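Local coordinates for protein protease (Penicillium cyclopium, PDB 5Z6O) that hydrolyses peptide bonds as a subtilisin-family serine protease akin to proteinase K, probably cleaving substrates such as casein, gelatin and collagen, at residues A113-A118 with M133-G138; A150-V153 with F158-V161; S265-P268 with T272-L275; I184-N189 with A194-F199. One frame throughout, in Å; residues are numbered along the deposited sequence. Where two conformers were deposited one is given.

In the fold
In this subtilisin-like alpha/beta fold, interactions 1, 2 and 4 join helices and a turn to one parallel sheet. Interactions 1 and 2, with centres 9 Å apart, pack neighbouring helices onto strands 131-135 and 157-162, which are joined by M133 N to F158 O at 2.7 Å; M115 CE meets V152 CG2 at 3.7 Å. Interaction 4 continues the sheet through V161 O and I184 N, 2.9 Å apart. Interaction 3, a loop contact at the periphery, has its centre 9 Å from that of interaction 4, where P268 CB packs on F199 CG. The bound phenylmethanesulfonic acid lies beside S136-G138 of interaction 1 and about 6 Å from the F196 side chain of interaction 4.

Interaction 1. Residues A113-A118 with M133-G138; sequences AGMDWA and MNMSLG. With PMS (phenylmethanesulfonic acid), chain C.
M115, A118, M133 and M135 form a sulfur-rich interface between helix 108-124 and strand 131-135, the second half of a beta-alpha-beta crossover in the subtilisin fold. The short axes run nearly antiparallel, at 170° and 11.0 Å apart, a gap filled mainly by methionines. M133 stretches from the sheet with CG anti to the backbone N (chi1 179°), then bends at its last torsion to set CE 3.5 Å from A118 CB. One helical turn earlier, M115 crosses M135 at about a right angle: M115 CE lies 3.8 Å from M135 SD, while M115 SD lies 4.0 Å from M135 CE. With no hydrogen bond between the segments, the contact is apolar, made by bent thioether chains and the A118 methyl.

Further out, M145, A148 and V152 of helix 143-154 flank M115, and backbone bonds to strands 37-42 and 157-162 hold strand 131-135 in place. Past M135 the chain leaves the sheet as S136-G138, which in subtilases forms one wall of the S1 pocket. Here it runs beside the phenyl group of phenylmethanesulfonic acid, with S136 O 3.7 Å from C2 of the ligand and G138 N 3.5 Å from its C4.

Interaction 2. Residues A150-V153 with F158-V161; sequences ANVV and FLSV
L159 is the strand's contribution to this contact, and V152 and V153 are the helix's. Helix 143-154 and strand 157-162 make up the latter half of a beta-alpha-beta crossover that starts on strand 131-135, the next strand in the sheet. The chain turns back sharply between them, leaving the CA atoms of V153 and F158 only 5.6 Å apart.

The closer packing is near that turn, where V153 CG2 meets L159 CB at 3.8 Å and the two side chains cross at about a right angle. With chi1 of V153 at 176°, CG1 is anti to the backbone N and the CG2 branch is the one that touches the leucine. One residue earlier the fit eases: V152 presents its CB to L159 CD2 at 4.2 Å, although both residues are buried and V152 also rests on M133.

The outer side is looser. V153 is partly exposed and reaches N180 of a loop, while N151 faces solvent. On the strand, F158 turns its ring to the other face of the sheet, among V234, A238 and M242 of helix 227-245. The two L159 methyls divide: CD2 faces the helix, whereas CD1 packs 3.4 Å from M133 O on the adjoining strand.

Interaction 3. Residues S265-P268 with T272-L275; sequences SGAP and TTKL
A267 and T273 face each other across the loop of a small hairpin, whose arms are strand 261-262 and, antiparallel to it, the short, weakly bonded strand 274-275. The T273 side chain meets S265-P268 through its methyl alone. Its CB stands 4.4 Å from A267 CB, and from there the two branches part. CG2, anti to the carbonyl carbon, leans across to A267 CB and makes the closest approach of the contact, 3.5 Å. OG1, which sits between the backbone N and the carbonyl carbon (chi1 64°), is directed away and lies 5.7 Å from the same methyl. The threonine therefore offers the alanine its methyl and keeps its hydroxyl on the far side.

The A267 methyl also rests 3.8 Å from T272 O, a carbonyl that the contact buries and that finds no hydrogen-bonding partner in the model. T272 itself forms an ST turn: its OG1 accepts from K274 N at 3.1 Å with an angle of 159°, fixing the bend that leads into strand 274-275. Outside the two segments, A267 and P268 lean on Y206 of strand 205-208, T273 is backbone-bonded to I264, and K274 NZ binds the carbonyl oxygens of V257 and A260.

With no hydrogen bond between S265-P268 and T272-L275, and only about 98 Å² buried, the touch is a modest methyl-to-methyl one. Directional bonding comes instead from the ST turn and from bonds to surrounding residues, so the loop's shape probably owes more to those than to this contact.

Interaction 4. Residues I184-N189 with A194-F199; sequences IAASTN and ASFTNF
A186, next to last in strand 182-187, is gripped through both of its backbone polar groups by segment 194-199, which ties a turn back to the central parallel sheet of the subtilisin fold. Its N-H goes to T197 OG1 at 3.1 Å, nearly straight at 165°. Its carbonyl oxygen accepts from A194 N at 3.0 Å, likewise near linear at 167°, with the donor tilted out of the carbonyl plane. The two donor-acceptor pairs bracket a type I beta turn from A194 to T197, itself closed by T197 N to A194 O.

The T197 hydroxyl is used twice. Held anti to the backbone N (chi1 -169°), OG1 receives the A186 N-H and donates its own hydrogen bond to N198 O at 3.0 Å, in the carbonyl plane on a lone pair. A valine at T197 would probably leave the A186 N-H without its acceptor and N198 O without this donor, freeing the turn from one tie to the strand. N198 is secured separately: OD1 takes the backbone N-H groups of E166 and Q168, and ND2 gives to A163 O. T188 OG1 is bonded to G192 N, while its CG2 packs 3.8 Å from A194 CA.

A194 CB lies over one face of the F196 ring, toward its rim, and A186 CB approaches F196 CE1 at 3.8 Å.

On one edge of strand 182-187, A185 and S187 bond to strand 205-208; on the other, I184 pairs with V161 and A163 before the turn takes A186, with T227 of helix 227-245 touching both A186 and T197.

Interaction 1. Residues A113-A118 with M133-G138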
loop_
_atom_site.group_PDB
_atom_site.type_symbol
_atom_site.label_atom_id
_atom_site.label_comp_id
_atom_site.label_asym_id
_atom_site.label_seq_id
_atom_site.Cartn_x
_atom_site.Cartn_y
_atom_site.Cartn_z
ATOM N N ALA A 113 7.573 -5.908 16.256
ATOM C CA ALA A 113 7.275 -7.331 16.461
ATOM C C ALA A 113 6.414 -7.888 15.325
ATOM O O ALA A 113 6.630 -9.023 14.870
ATOM C CB ALA A 113 6.582 -7.529 17.819
ATOM N N GLY A 114 5.457 -7.096 14.829
ATOM C CA GLY A 114 4.654 -7.569 13.701
ATOM C C GLY A 114 5.456 -7.673 12.414
ATOM O O GLY A 114 5.300 -8.629 11.635
ATOM N N MET A 115 6.345 -6.697 12.180
ATOM C CA MET A 115 7.215 -6.750 11.003
ATOM C C MET A 115 8.109 -7.977 11.031
ATOM O O MET A 115 8.280 -8.665 10.004
ATOM C CB MET A 115 8.075 -5.482 10.931
ATOM C CG MET A 115 7.244 -4.215 10.847
ATOM S SD MET A 115 8.203 -2.724 11.110
ATOM C CE MET A 115 9.239 -2.787 9.674
ATOM N N ASP A 116 8.696 -8.248 12.206
ATOM C CA ASP A 116 9.546 -9.419 12.374
ATOM C C ASP A 116 8.773 -10.710 12.120
ATOM O O ASP A 116 9.285 -11.638 11.458
ATOM C CB ASP A 116 10.140 -9.426 13.789
ATOM C CG ASP A 116 11.295 -8.443 13.969
ATOM O OD1 ASP A 116 11.736 -7.780 12.995
ATOM O OD2 ASP A 116 11.757 -8.331 15.116
ATOM N N TRP A 117 7.542 -10.796 12.646
ATOM C CA TRP A 117 6.716 -11.979 12.398
ATOM C C TRP A 117 6.504 -12.190 10.909
ATOM O O TRP A 117 6.611 -13.320 10.397
ATOM C CB TRP A 117 5.371 -11.846 13.108
ATOM C CG TRP A 117 4.493 -13.025 12.867
ATOM C CD1 TRP A 117 4.359 -14.130 13.665
ATOM C CD2 TRP A 117 3.645 -13.244 11.721
ATOM N NE1 TRP A 117 3.481 -15.032 13.077
ATOM C CE2 TRP A 117 3.028 -14.510 11.888
ATOM C CE3 TRP A 117 3.352 -12.500 10.580
ATOM C CZ2 TRP A 117 2.139 -15.039 10.948
ATOM C CZ3 TRP A 117 2.447 -13.027 9.640
ATOM C CH2 TRP A 117 1.862 -14.285 9.833
ATOM N N ALA A 118 6.220 -11.102 10.187
ATOM C CA ALA A 118 5.920 -11.238 8.763
ATOM C C ALA A 118 7.135 -11.715 7.974
ATOM O O ALA A 118 7.008 -12.507 7.022
ATOM C CB ALA A 118 5.395 -9.906 8.237
ATOM N N MET A 133 4.879 -5.919 1.677
ATOM C CA MET A 133 4.398 -5.450 2.959
ATOM C C MET A 133 3.914 -4.027 2.802
ATOM O O MET A 133 4.610 -3.199 2.213
ATOM C CB MET A 133 5.509 -5.526 4.017
ATOM C CG MET A 133 5.055 -5.019 5.384
ATOM S SD MET A 133 6.350 -5.067 6.660
ATOM C CE MET A 133 6.479 -6.821 6.966
ATOM N N ASN A 134 2.741 -3.737 3.347
ATOM C CA ASN A 134 2.216 -2.379 3.316
ATOM C C ASN A 134 2.193 -1.806 4.732
ATOM O O ASN A 134 1.612 -2.410 5.643
ATOM C CB ASN A 134 0.816 -2.328 2.730
ATOM C CG ASN A 134 0.329 -0.889 2.588
ATOM O OD1 ASN A 134 0.781 -0.151 1.697
ATOM N ND2 ASN A 134 -0.549 -0.470 3.478
ATOM N N MET A 135 2.735 -0.596 4.901
ATOM C CA MET A 135 2.756 0.053 6.222
ATOM C C MET A 135 2.119 1.424 6.066
ATOM O O MET A 135 2.786 2.364 5.654
ATOM C CB MET A 135 4.163 0.185 6.807
ATOM C CG MET A 135 4.649 -1.164 7.341
ATOM S SD MET A 135 6.213 -0.970 8.317
ATOM C CE MET A 135 5.696 -0.002 9.715
ATOM N N SER A 136 0.842 1.526 6.370
ATOM C CA SER A 136 0.148 2.811 6.303
ATOM C C SER A 136 0.091 3.439 7.675
ATOM O O SER A 136 -0.971 3.658 8.213
ATOM C CB SER A 136 -1.259 2.625 5.738
ATOM O OG SER A 136 -1.225 2.369 4.333
ATOM N N LEU A 137 1.237 3.604 8.302
ATOM C CA LEU A 137 1.344 4.204 9.614
ATOM C C LEU A 137 2.717 4.854 9.673
ATOM O O LEU A 137 3.598 4.571 8.865
ATOM C CB LEU A 137 1.186 3.182 10.742
ATOM C CG LEU A 137 2.130 1.976 10.685
ATOM C CD1 LEU A 137 3.473 2.246 11.358
ATOM C CD2 LEU A 137 1.456 0.744 11.313
ATOM N N GLY A 138 2.886 5.748 10.615
ATOM C CA GLY A 138 4.120 6.512 10.633
ATOM C C GLY A 138 4.190 7.240 11.948
ATOM O O GLY A 138 3.210 7.318 12.695
HETATM C C PMS C . -2.756 7.020 9.026
HETATM S S PMS C . -3.525 7.080 7.384
HETATM C C1 PMS C . -1.300 7.507 8.966
HETATM C C2 PMS C . -0.484 7.268 7.866
HETATM C C3 PMS C . 0.829 7.718 7.856
HETATM C C4 PMS C . 1.340 8.416 8.940
HETATM C C5 PMS C . 0.527 8.650 10.039
HETATM C C6 PMS C . -0.787 8.213 10.046
HETATM O O2S PMS C . -5.022 7.119 7.465
HETATM O O1S PMS C . -3.200 8.352 6.661
#

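Interaction 2. Residues A150-V153 with F158-V161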
loop_
_atom_site.group_PDB
_atom_site.type_symbol
_atom_site.label_atom_id
_atom_site.label_comp_id
_atom_site.label_asym_id
_atom_site.label_seq_id
_atom_site.Cartn_x
_atom_site.Cartn_y
_atom_site.Cartn_z
ATOM N N ALA A 150 14.404 -1.365 7.056
ATOM C CA ALA A 150 15.470 -1.755 6.144
ATOM C C ALA A 150 15.682 -3.258 6.178
ATOM O O ALA A 150 15.980 -3.869 5.154
ATOM C CB ALA A 150 16.785 -1.032 6.478
ATOM N N ASN A 151 15.550 -3.869 7.353
ATOM C CA ASN A 151 15.708 -5.314 7.437
ATOM C C ASN A 151 14.608 -6.048 6.671
ATOM O O ASN A 151 14.853 -7.121 6.098
ATOM C CB ASN A 151 15.710 -5.746 8.902
ATOM C CG ASN A 151 15.918 -7.227 9.054
ATOM O OD1 ASN A 151 16.978 -7.742 8.700
ATOM N ND2 ASN A 151 14.902 -7.931 9.546
ATOM N N VAL A 152 13.372 -5.535 6.707
ATOM C CA VAL A 152 12.311 -6.159 5.902
ATOM C C VAL A 152 12.752 -6.249 4.450
ATOM O O VAL A 152 12.611 -7.297 3.796
ATOM C CB VAL A 152 10.989 -5.370 6.035
ATOM C CG1 VAL A 152 9.890 -5.874 5.040
ATOM C CG2 VAL A 152 10.483 -5.466 7.450
ATOM N N VAL A 153 13.225 -5.125 3.907
ATOM C CA VAL A 153 13.564 -5.103 2.483
ATOM C C VAL A 153 14.765 -6.006 2.209
ATOM O O VAL A 153 14.795 -6.756 1.228
ATOM C CB VAL A 153 13.819 -3.653 2.035
ATOM C CG1 VAL A 153 14.274 -3.610 0.554
ATOM C CG2 VAL A 153 12.559 -2.835 2.189
ATOM N N PHE A 158 9.159 -6.509 -0.336
ATOM C CA PHE A 158 9.005 -5.134 -0.804
ATOM C C PHE A 158 8.185 -4.383 0.231
ATOM O O PHE A 158 7.243 -4.937 0.798
ATOM C CB PHE A 158 8.307 -5.122 -2.166
ATOM C CG PHE A 158 7.784 -3.757 -2.588
ATOM C CD1 PHE A 158 8.577 -2.865 -3.284
ATOM C CD2 PHE A 158 6.487 -3.385 -2.273
ATOM C CE1 PHE A 158 8.076 -1.622 -3.675
ATOM C CE2 PHE A 158 5.970 -2.166 -2.663
ATOM C CZ PHE A 158 6.758 -1.284 -3.369
ATOM N N LEU A 159 8.545 -3.120 0.498
ATOM C CA LEU A 159 7.879 -2.420 1.586
ATOM C C LEU A 159 7.406 -1.061 1.093
ATOM O O LEU A 159 8.224 -0.197 0.756
ATOM C CB LEU A 159 8.813 -2.304 2.804
ATOM C CG LEU A 159 8.266 -1.522 4.011
ATOM C CD1 LEU A 159 6.856 -1.979 4.418
ATOM C CD2 LEU A 159 9.251 -1.690 5.163
ATOM N N SER A 160 6.094 -0.878 0.984
ATOM C CA SER A 160 5.529 0.429 0.669
ATOM C C SER A 160 5.077 1.108 1.957
ATOM O O SER A 160 4.405 0.492 2.786
ATOM C CB SER A 160 4.359 0.294 -0.312
ATOM O OG SER A 160 3.365 -0.545 0.213
ATOM N N VAL A 161 5.441 2.382 2.113
ATOM C CA VAL A 161 5.218 3.142 3.340
ATOM C C VAL A 161 4.520 4.455 3.035
ATOM O O VAL A 161 4.945 5.185 2.132
ATOM C CB VAL A 161 6.577 3.419 4.034
ATOM C CG1 VAL A 161 6.383 4.224 5.268
ATOM C CG2 VAL A 161 7.270 2.094 4.406
#

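Interaction 3. Residues S265-P268 with T272-L275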
loop_
_atom_site.group_PDB
_atom_site.type_symbol
_atom_site.label_atom_id
_atom_site.label_comp_id
_atom_site.label_asym_id
_atom_site.label_seq_id
_atom_site.Cartn_x
_atom_site.Cartn_y
_atom_site.Cartn_z
ATOM N N SER A 265 0.630 17.990 -10.583
ATOM C CA SER A 265 0.627 19.432 -10.717
ATOM C C SER A 265 0.934 20.048 -9.355
ATOM O O SER A 265 0.320 19.665 -8.356
ATOM C CB SER A 265 -0.744 19.892 -11.213
ATOM O OG SER A 265 -0.788 21.293 -11.433
ATOM N N GLY A 266 1.873 20.998 -9.320
ATOM C CA GLY A 266 2.160 21.713 -8.082
ATOM C C GLY A 266 2.700 20.862 -6.951
ATOM O O GLY A 266 2.358 21.090 -5.789
ATOM N N ALA A 267 3.509 19.863 -7.265
ATOM C CA ALA A 267 4.252 19.125 -6.257
ATOM C C ALA A 267 5.202 20.070 -5.525
ATOM O O ALA A 267 5.830 20.912 -6.153
ATOM C CB ALA A 267 5.067 17.991 -6.882
ATOM N N PRO A 268 5.348 19.942 -4.225
ATOM C CA PRO A 268 6.308 20.789 -3.501
ATOM C C PRO A 268 7.731 20.742 -4.065
ATOM O O PRO A 268 8.148 19.771 -4.704
ATOM C CB PRO A 268 6.239 20.229 -2.072
ATOM C CG PRO A 268 4.851 19.695 -1.953
ATOM C CD PRO A 268 4.534 19.109 -3.326
ATOM N N THR A 272 9.425 14.662 -6.262
ATOM C CA THR A 272 9.069 14.070 -7.547
ATOM C C THR A 272 7.640 14.405 -7.927
ATOM O O THR A 272 6.787 14.627 -7.073
ATOM C CB THR A 272 9.231 12.548 -7.504
ATOM O OG1 THR A 272 8.968 12.029 -8.802
ATOM C CG2 THR A 272 8.234 11.921 -6.531
ATOM N N THR A 273 7.376 14.466 -9.233
ATOM C CA THR A 273 6.016 14.634 -9.702
ATOM C C THR A 273 5.491 13.374 -10.379
ATOM O O THR A 273 4.483 13.446 -11.075
ATOM C CB THR A 273 5.924 15.831 -10.641
ATOM O OG1 THR A 273 6.714 15.574 -11.796
ATOM C CG2 THR A 273 6.506 17.035 -9.969
ATOM N N LYS A 274 6.127 12.225 -10.128
ATOM C CA LYS A 274 5.736 10.952 -10.732
ATOM C C LYS A 274 4.514 10.373 -10.038
ATOM O O LYS A 274 4.394 10.439 -8.816
ATOM C CB LYS A 274 6.884 9.937 -10.655
ATOM C CG LYS A 274 7.881 10.169 -11.816
ATOM C CD LYS A 274 8.986 9.145 -11.876
ATOM C CE LYS A 274 9.755 9.239 -13.221
ATOM N NZ LYS A 274 9.511 8.080 -14.171
ATOM N N LEU A 275 3.606 9.849 -10.844
ATOM C CA LEU A 275 2.339 9.276 -10.382
ATOM C C LEU A 275 2.266 7.816 -10.812
ATOM O O LEU A 275 2.512 7.508 -11.981
ATOM C CB LEU A 275 1.156 10.042 -10.986
ATOM C CG LEU A 275 -0.236 9.414 -10.637
ATOM C CD1 LEU A 275 -0.491 9.408 -9.129
ATOM C CD2 LEU A 275 -1.312 10.229 -11.350
#

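Interaction 4. Residues I184-N189 with A194-F199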
loop_
_atom_site.group_PDB
_atom_site.type_symbol
_atom_site.label_atom_id
_atom_site.label_comp_id
_atom_site.label_asym_id
_atom_site.label_seq_id
_atom_site.Cartn_x
_atom_site.Cartn_y
_atom_site.Cartn_z
ATOM N N ILE A 184 5.494 6.791 -0.212
ATOM C CA ILE A 184 4.421 7.143 -1.150
ATOM C C ILE A 184 3.693 8.390 -0.649
ATOM O O ILE A 184 3.178 8.408 0.473
ATOM C CB ILE A 184 3.418 5.986 -1.332
ATOM C CG1 ILE A 184 4.124 4.644 -1.571
ATOM C CG2 ILE A 184 2.452 6.302 -2.461
ATOM C CD1 ILE A 184 5.146 4.726 -2.731
ATOM N N ALA A 185 3.617 9.416 -1.493
ATOM C CA ALA A 185 2.839 10.614 -1.208
ATOM C C ALA A 185 1.466 10.519 -1.862
ATOM O O ALA A 185 1.215 9.658 -2.715
ATOM C CB ALA A 185 3.587 11.870 -1.694
ATOM N N ALA A 186 0.555 11.390 -1.426
ATOM C CA ALA A 186 -0.858 11.281 -1.789
ATOM C C ALA A 186 -1.254 12.299 -2.856
ATOM O O ALA A 186 -0.981 13.496 -2.705
ATOM C CB ALA A 186 -1.736 11.476 -0.559
ATOM N N SER A 187 -1.952 11.838 -3.904
ATOM C CA SER A 187 -2.426 12.728 -4.962
ATOM C C SER A 187 -3.945 12.843 -4.916
ATOM O O SER A 187 -4.621 12.035 -4.278
ATOM C CB SER A 187 -1.983 12.219 -6.348
ATOM O OG SER A 187 -2.675 11.031 -6.736
ATOM N N THR A 188 -4.491 13.839 -5.646
ATOM C CA THR A 188 -5.935 14.059 -5.697
ATOM C C THR A 188 -6.457 13.721 -7.085
ATOM O O THR A 188 -5.687 13.514 -8.018
ATOM C CB THR A 188 -6.284 15.518 -5.397
ATOM O OG1 THR A 188 -5.779 16.340 -6.489
ATOM C CG2 THR A 188 -5.637 15.952 -4.087
ATOM N N ASN A 189 -7.791 13.753 -7.241
ATOM C CA ASN A 189 -8.394 13.336 -8.505
ATOM C C ASN A 189 -8.154 14.338 -9.623
ATOM O O ASN A 189 -8.307 13.966 -10.785
ATOM C CB ASN A 189 -9.914 13.038 -8.363
ATOM C CG ASN A 189 -10.748 14.220 -7.861
ATOM O OD1 ASN A 189 -11.980 14.166 -7.923
ATOM N ND2 ASN A 189 -10.117 15.236 -7.331
ATOM N N ALA A 194 -1.930 16.364 -2.626
ATOM C CA ALA A 194 -2.918 16.582 -1.573
ATOM C C ALA A 194 -2.354 17.528 -0.520
ATOM O O ALA A 194 -1.170 17.487 -0.223
ATOM C CB ALA A 194 -3.292 15.245 -0.925
ATOM N N SER A 195 -3.205 18.394 0.040
ATOM C CA SER A 195 -2.685 19.454 0.909
ATOM C C SER A 195 -1.986 18.900 2.148
ATOM O O SER A 195 -1.063 19.530 2.676
ATOM C CB SER A 195 -3.825 20.382 1.332
ATOM O OG SER A 195 -4.863 19.652 1.950
ATOM N N PHE A 196 -2.427 17.747 2.648
ATOM C CA PHE A 196 -1.858 17.185 3.867
ATOM C C PHE A 196 -0.595 16.368 3.641
ATOM O O PHE A 196 0.032 15.974 4.623
ATOM C CB PHE A 196 -2.892 16.282 4.553
ATOM C CG PHE A 196 -3.470 15.234 3.633
ATOM C CD1 PHE A 196 -2.752 14.065 3.360
ATOM C CD2 PHE A 196 -4.713 15.424 3.007
ATOM C CE1 PHE A 196 -3.260 13.108 2.484
ATOM C CE2 PHE A 196 -5.254 14.451 2.143
ATOM C CZ PHE A 196 -4.505 13.274 1.879
ATOM N N THR A 197 -0.214 16.054 2.405
ATOM C CA THR A 197 0.816 15.029 2.224
ATOM C C THR A 197 2.193 15.529 2.629
ATOM O O THR A 197 2.551 16.684 2.390
ATOM C CB THR A 197 0.853 14.498 0.771
ATOM O OG1 THR A 197 1.690 13.327 0.730
ATOM C CG2 THR A 197 1.434 15.536 -0.199
ATOM N N ASN A 198 2.964 14.642 3.256
ATOM C CA ASN A 198 4.386 14.889 3.419
ATOM C C ASN A 198 5.052 14.794 2.055
ATOM O O ASN A 198 4.488 14.235 1.113
ATOM C CB ASN A 198 5.008 13.893 4.405
ATOM C CG ASN A 198 4.683 14.211 5.866
ATOM O OD1 ASN A 198 3.995 15.174 6.180
ATOM N ND2 ASN A 198 5.163 13.373 6.758
ATOM N N PHE A 199 6.255 15.369 1.945
ATOM C CA PHE A 199 6.918 15.548 0.652
ATOM C C PHE A 199 8.422 15.464 0.869
ATOM O O PHE A 199 8.900 15.052 1.935
ATOM C CB PHE A 199 6.533 16.898 0.009
ATOM C CG PHE A 199 6.689 18.057 0.950
ATOM C CD1 PHE A 199 7.945 18.647 1.159
ATOM C CD2 PHE A 199 5.594 18.524 1.669
ATOM C CE1 PHE A 199 8.087 19.693 2.061
ATOM C CE2 PHE A 199 5.732 19.572 2.561
ATOM C CZ PHE A 199 6.977 20.148 2.760
#